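PDB 5H9D: farnesyl pyrophosphate synthetase from Staphylococcus aureus, which probably catalyses, with magnesium, the condensation of isopentenyl diphosphate units with an allylic diphosphate to build heptaprenyl diphosphate. Local coordinates for residues H75-V80 with F112-G117; R42-F47 with V69-I74. All coordinates share one frame; numbering follows the deposited sequence.

Contact 1 of 2, residues H75-V80 with F112-G117; sequences HMATLV and FLLALG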
loop_
_atom_site.group_PDB
_atom_site.type_symbol
_atom_site.label_atom_id
_atom_site.label_comp_id
_atom_site.label_asym_id
_atom_site.label_seq_id
_atom_site.Cartn_x
_atom_site.Cartn_y
_atom_site.Cartn_z
ATOM N N HIS A 75 -4.355 1.309 3.750
ATOM C CA HIS A 75 -4.940 2.338 2.905
ATOM C C HIS A 75 -4.145 3.656 3.059
ATOM O O HIS A 75 -3.748 4.298 2.073
ATOM C CB HIS A 75 -6.383 2.544 3.330
ATOM C CG HIS A 75 -7.081 3.644 2.601
ATOM N ND1 HIS A 75 -6.912 3.865 1.247
ATOM C CD2 HIS A 75 -7.969 4.572 3.030
ATOM C CE1 HIS A 75 -7.666 4.883 0.877
ATOM N NE2 HIS A 75 -8.316 5.329 1.939
ATOM N N MET A 76 -3.928 4.043 4.317
ATOM C CA MET A 76 -3.180 5.241 4.688
ATOM C C MET A 76 -1.732 5.188 4.198
ATOM O O MET A 76 -1.192 6.189 3.708
ATOM C CB MET A 76 -3.158 5.402 6.196
ATOM C CG MET A 76 -4.461 5.757 6.835
ATOM S SD MET A 76 -4.388 5.580 8.655
ATOM C CE MET A 76 -3.633 7.119 9.147
ATOM N N ALA A 77 -1.076 4.045 4.346
ATOM C CA ALA A 77 0.294 3.977 3.858
ATOM C C ALA A 77 0.256 4.340 2.366
ATOM O O ALA A 77 1.063 5.117 1.879
ATOM C CB ALA A 77 0.900 2.544 4.074
ATOM N N THR A 78 -0.708 3.784 1.651
ATOM C CA THR A 78 -0.836 4.075 0.243
ATOM C C THR A 78 -1.019 5.576 0.005
ATOM O O THR A 78 -0.300 6.155 -0.819
ATOM C CB THR A 78 -2.021 3.295 -0.400
ATOM O OG1 THR A 78 -1.741 1.892 -0.368
ATOM C CG2 THR A 78 -2.203 3.714 -1.859
ATOM N N LEU A 79 -1.961 6.210 0.711
ATOM C CA LEU A 79 -2.149 7.654 0.531
ATOM C C LEU A 79 -0.830 8.428 0.760
ATOM O O LEU A 79 -0.411 9.224 -0.086
ATOM C CB LEU A 79 -3.226 8.213 1.471
ATOM C CG LEU A 79 -4.643 7.644 1.362
ATOM C CD1 LEU A 79 -5.572 8.439 2.278
ATOM C CD2 LEU A 79 -5.137 7.692 -0.071
ATOM N N VAL A 80 -0.163 8.187 1.886
ATOM C CA VAL A 80 1.060 8.908 2.123
ATOM C C VAL A 80 2.090 8.756 0.998
ATOM O O VAL A 80 2.580 9.778 0.477
ATOM C CB VAL A 80 1.679 8.522 3.454
ATOM C CG1 VAL A 80 2.992 9.186 3.617
ATOM C CG2 VAL A 80 0.781 8.938 4.566
ATOM N N PHE A 112 6.144 2.813 8.041
ATOM C CA PHE A 112 5.653 2.667 9.403
ATOM C C PHE A 112 4.208 2.143 9.397
ATOM O O PHE A 112 3.911 1.109 9.979
ATOM C CB PHE A 112 5.777 4.045 10.079
ATOM C CG PHE A 112 5.178 4.140 11.449
ATOM C CD1 PHE A 112 5.771 3.510 12.530
ATOM C CD2 PHE A 112 4.035 4.917 11.668
ATOM C CE1 PHE A 112 5.240 3.652 13.815
ATOM C CE2 PHE A 112 3.504 5.061 12.939
ATOM C CZ PHE A 112 4.108 4.428 14.016
ATOM N N LEU A 113 3.336 2.862 8.700
ATOM C CA LEU A 113 1.908 2.560 8.608
ATOM C C LEU A 113 1.659 1.179 8.071
ATOM O O LEU A 113 0.757 0.468 8.512
ATOM C CB LEU A 113 1.186 3.623 7.725
ATOM C CG LEU A 113 1.120 5.025 8.361
ATOM C CD1 LEU A 113 0.470 6.049 7.484
ATOM C CD2 LEU A 113 0.334 4.912 9.644
ATOM N N LEU A 114 2.479 0.803 7.107
ATOM C CA LEU A 114 2.365 -0.489 6.465
ATOM C C LEU A 114 2.803 -1.601 7.418
ATOM O O LEU A 114 2.149 -2.627 7.502
ATOM C CB LEU A 114 3.253 -0.483 5.246
ATOM C CG LEU A 114 2.856 -1.321 4.066
ATOM C CD1 LEU A 114 1.637 -0.681 3.423
ATOM C CD2 LEU A 114 4.058 -1.376 3.099
ATOM N N ALA A 115 3.909 -1.394 8.134
ATOM C CA ALA A 115 4.395 -2.415 9.062
ATOM C C ALA A 115 3.357 -2.708 10.136
ATOM O O ALA A 115 3.166 -3.869 10.526
ATOM C CB ALA A 115 5.718 -1.969 9.720
ATOM N N LEU A 116 2.701 -1.643 10.615
ATOM C CA LEU A 116 1.674 -1.766 11.643
ATOM C C LEU A 116 0.514 -2.581 11.078
ATOM O O LEU A 116 -0.096 -3.385 11.783
ATOM C CB LEU A 116 1.161 -0.385 12.058
ATOM C CG LEU A 116 2.035 0.567 12.879
ATOM C CD1 LEU A 116 1.309 1.939 13.026
ATOM C CD2 LEU A 116 2.373 -0.098 14.229
ATOM N N GLY A 117 0.202 -2.360 9.805
ATOM C CA GLY A 117 -0.872 -3.102 9.173
ATOM C C GLY A 117 -0.589 -4.593 9.236
ATOM O O GLY A 117 -1.496 -5.385 9.493
#
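Ala77 and Leu113 meet at the centre of an antiparallel helix pair in the all-helical isoprenoid synthase fold, joining helix 62-85 to helix 103-121. Over these segments the axes come within 8.2 Å and their N-to-C directions differ by 165°. The CA atoms of Ala77 and Leu113 lie 5.2 Å apart, a close spacing that the small alanine side chain permits. Its methyl points toward the facing helix and is met by two successive leucines: Ala77 CB is 3.8 Å from Leu113 CB and also touches Leu114 CD1. The two leucines approach differently. Leu113 sets out straight at helix 62-85, whereas Leu114 leaves its helix to one side of the interface and then brings its CD1 branch round to the alanine methyl. In Leu113, CG stands anti to the carbonyl carbon (chi1 -69°), which carries CD1 past Ala77 to where it touches both Met76 and Val80. There Met76 offers the base of its side chain, with CB 3.9 Å from Leu113 CD1. Every touch across the pair is apolar. Beyond it, Leu36 and Leu35 of helix 26-38 pack on Met76 and Val80, and Ser78 of the partner subunit 1 chain packs on Leu114. The Val80 and Leu113 side chains cross at about a right angle, with Val80 CG2 4.1 Å from Leu113 CD1.

Contact 2 of 2, residues R42-F47 with V69-I74; sequences RVRPAF and VALELI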
loop_
_atom_site.group_PDB
_atom_site.type_symbol
_atom_site.label_atom_id
_atom_site.label_comp_id
_atom_site.label_asym_id
_atom_site.label_seq_id
_atom_site.Cartn_x
_atom_site.Cartn_y
_atom_site.Cartn_z
ATOM N N ARG A 42 -13.289 6.420 5.985
ATOM C CA ARG A 42 -13.172 5.115 6.600
ATOM C C ARG A 42 -14.097 4.064 5.983
ATOM O O ARG A 42 -14.695 3.257 6.703
ATOM C CB ARG A 42 -13.495 5.252 8.083
ATOM C CG ARG A 42 -12.764 6.371 8.771
ATOM C CD ARG A 42 -11.270 6.062 8.915
ATOM N NE ARG A 42 -10.588 7.115 9.663
ATOM C CZ ARG A 42 -10.267 8.306 9.167
ATOM N NH1 ARG A 42 -10.556 8.609 7.918
ATOM N NH2 ARG A 42 -9.656 9.202 9.922
ATOM N N VAL A 43 -14.209 4.054 4.657
ATOM C CA VAL A 43 -15.074 3.070 4.001
ATOM C C VAL A 43 -14.582 1.629 4.187
ATOM O O VAL A 43 -15.380 0.771 4.525
ATOM C CB VAL A 43 -15.274 3.407 2.482
ATOM C CG1 VAL A 43 -14.701 4.763 2.194
ATOM C CG2 VAL A 43 -14.629 2.369 1.571
ATOM N N ARG A 44 -13.284 1.373 3.986
ATOM C CA ARG A 44 -12.714 0.023 4.138
ATOM C C ARG A 44 -13.056 -0.565 5.512
ATOM O O ARG A 44 -13.590 -1.669 5.604
ATOM C CB ARG A 44 -11.193 0.054 3.909
ATOM C CG ARG A 44 -10.740 -0.371 2.508
ATOM C CD ARG A 44 -9.631 0.494 1.902
ATOM N NE ARG A 44 -10.119 1.843 1.629
ATOM C CZ ARG A 44 -10.071 2.436 0.443
ATOM N NH1 ARG A 44 -9.558 1.812 -0.605
ATOM N NH2 ARG A 44 -10.533 3.662 0.302
ATOM N N PRO A 45 -12.738 0.156 6.606
ATOM C CA PRO A 45 -13.085 -0.396 7.924
ATOM C C PRO A 45 -14.586 -0.677 7.992
ATOM O O PRO A 45 -15.009 -1.662 8.592
ATOM C CB PRO A 45 -12.679 0.722 8.875
ATOM C CG PRO A 45 -11.478 1.274 8.188
ATOM C CD PRO A 45 -11.877 1.336 6.758
ATOM N N ALA A 46 -15.374 0.195 7.356
ATOM C CA ALA A 46 -16.828 0.077 7.369
ATOM C C ALA A 46 -17.267 -1.215 6.721
ATOM O O ALA A 46 -18.034 -1.973 7.309
ATOM C CB ALA A 46 -17.494 1.284 6.684
ATOM N N PHE A 47 -16.779 -1.491 5.522
ATOM C CA PHE A 47 -17.154 -2.726 4.872
ATOM C C PHE A 47 -16.705 -3.964 5.633
ATOM O O PHE A 47 -17.346 -4.995 5.544
ATOM C CB PHE A 47 -16.623 -2.748 3.442
ATOM C CG PHE A 47 -17.496 -2.015 2.482
ATOM C CD1 PHE A 47 -18.827 -2.371 2.340
ATOM C CD2 PHE A 47 -17.014 -0.947 1.771
ATOM C CE1 PHE A 47 -19.661 -1.668 1.509
ATOM C CE2 PHE A 47 -17.839 -0.230 0.929
ATOM C CZ PHE A 47 -19.164 -0.583 0.792
ATOM N N VAL A 69 -8.789 -2.118 11.520
ATOM C CA VAL A 69 -7.670 -1.238 11.847
ATOM C C VAL A 69 -6.530 -1.483 10.839
ATOM O O VAL A 69 -5.921 -0.549 10.328
ATOM C CB VAL A 69 -7.182 -1.494 13.314
ATOM C CG1 VAL A 69 -5.828 -0.909 13.527
ATOM C CG2 VAL A 69 -8.140 -0.847 14.312
ATOM N N ALA A 70 -6.260 -2.744 10.527
ATOM C CA ALA A 70 -5.210 -3.070 9.558
ATOM C C ALA A 70 -5.520 -2.516 8.179
ATOM O O ALA A 70 -4.642 -1.949 7.541
ATOM C CB ALA A 70 -5.008 -4.595 9.455
ATOM N N LEU A 71 -6.749 -2.688 7.709
ATOM C CA LEU A 71 -7.112 -2.193 6.383
ATOM C C LEU A 71 -6.945 -0.676 6.237
ATOM O O LEU A 71 -6.461 -0.195 5.197
ATOM C CB LEU A 71 -8.558 -2.571 6.040
ATOM C CG LEU A 71 -8.863 -3.886 5.336
ATOM C CD1 LEU A 71 -8.476 -3.708 3.874
ATOM C CD2 LEU A 71 -8.122 -5.055 5.991
ATOM N N GLU A 72 -7.344 0.082 7.262
ATOM C CA GLU A 72 -7.236 1.532 7.177
ATOM C C GLU A 72 -5.778 1.961 7.234
ATOM O O GLU A 72 -5.408 2.949 6.637
ATOM C CB GLU A 72 -8.049 2.183 8.293
ATOM C CG GLU A 72 -8.353 3.665 8.117
ATOM C CD GLU A 72 -9.097 3.999 6.837
ATOM O OE1 GLU A 72 -9.583 3.060 6.181
ATOM O OE2 GLU A 72 -9.201 5.196 6.473
ATOM N N LEU A 73 -4.936 1.211 7.938
ATOM C CA LEU A 73 -3.518 1.560 8.032
ATOM C C LEU A 73 -2.803 1.311 6.691
ATOM O O LEU A 73 -1.937 2.091 6.308
ATOM C CB LEU A 73 -2.847 0.775 9.169
ATOM C CG LEU A 73 -3.225 1.027 10.641
ATOM C CD1 LEU A 73 -2.630 -0.018 11.580
ATOM C CD2 LEU A 73 -2.740 2.391 11.061
ATOM N N ILE A 74 -3.168 0.235 5.980
ATOM C CA ILE A 74 -2.574 -0.078 4.677
ATOM C C ILE A 74 -3.072 0.979 3.663
ATOM O O ILE A 74 -2.316 1.468 2.813
ATOM C CB ILE A 74 -2.961 -1.531 4.187
ATOM C CG1 ILE A 74 -2.213 -2.582 5.015
ATOM C CG2 ILE A 74 -2.569 -1.727 2.718
ATOM C CD1 ILE A 74 -2.905 -3.943 5.078
#
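Pro45 and Glu72 mark the closest backbone approach of the two segments, with CA atoms 6.2 Å apart. Helix 43-47 and helix 69-74 run antiparallel, at 157° between their N-to-C directions, and their axes come within 8.2 Å. Arg42 occupies the N-cap position of the first helix. Glu72 makes the largest share of the contact; its CG is anti to the backbone N (chi1 -164°) and its chain then bends at chi2, bringing the carboxylate between Pro45 and Arg42. The side chains of Pro45 and Glu72 cross at about a right angle: Pro45 CG sits 3.5 Å from Glu72 CB, and OE1 is placed near the CG-CD side of the ring. The other oxygen, OE2, rests against Arg42 CD at 3.3 Å. Its salt bridge to Arg42 is long, with NH1 and OE2 3.9 Å apart. OE2 stands well out of the guanidinium plane with no N-H pointing at it, so any attraction is probably one of charge alone. The stronger partner of this guanidinium is Glu14, which forms a salt bridge with Arg42 NH2. On the other flank Arg44 CG packs on Leu71 CD1 at 4.3 Å. Helix 158-183 borders that flank through Ser176, which touches both Arg44 and Leu71, while helix 6-20 covers the other part of the contact, with Val13 on Pro45 and Leu17 on Glu72.

Both contacts use helix 62-85, which lies between helix 43-51 and helix 103-121; contact 2 takes the earlier turns and contact 1 follows directly. Their centres are about 11 Å apart. The packing continues from one to the other: Leu116 CB lies 3.8 Å from Leu73 CD1, and Leu113 O lies 3.7 Å from Leu73 CB. His75 is also beside Arg44, whose side chain is about 5 Å from a bound phosphate ion. That ion probably came from the crystallisation liquor, but it may mark a pocket for phosphate groups. In this family the first aspartate-rich, magnesium-binding motif follows this histidine-containing stretch, so residues 75-80 probably run toward the active site.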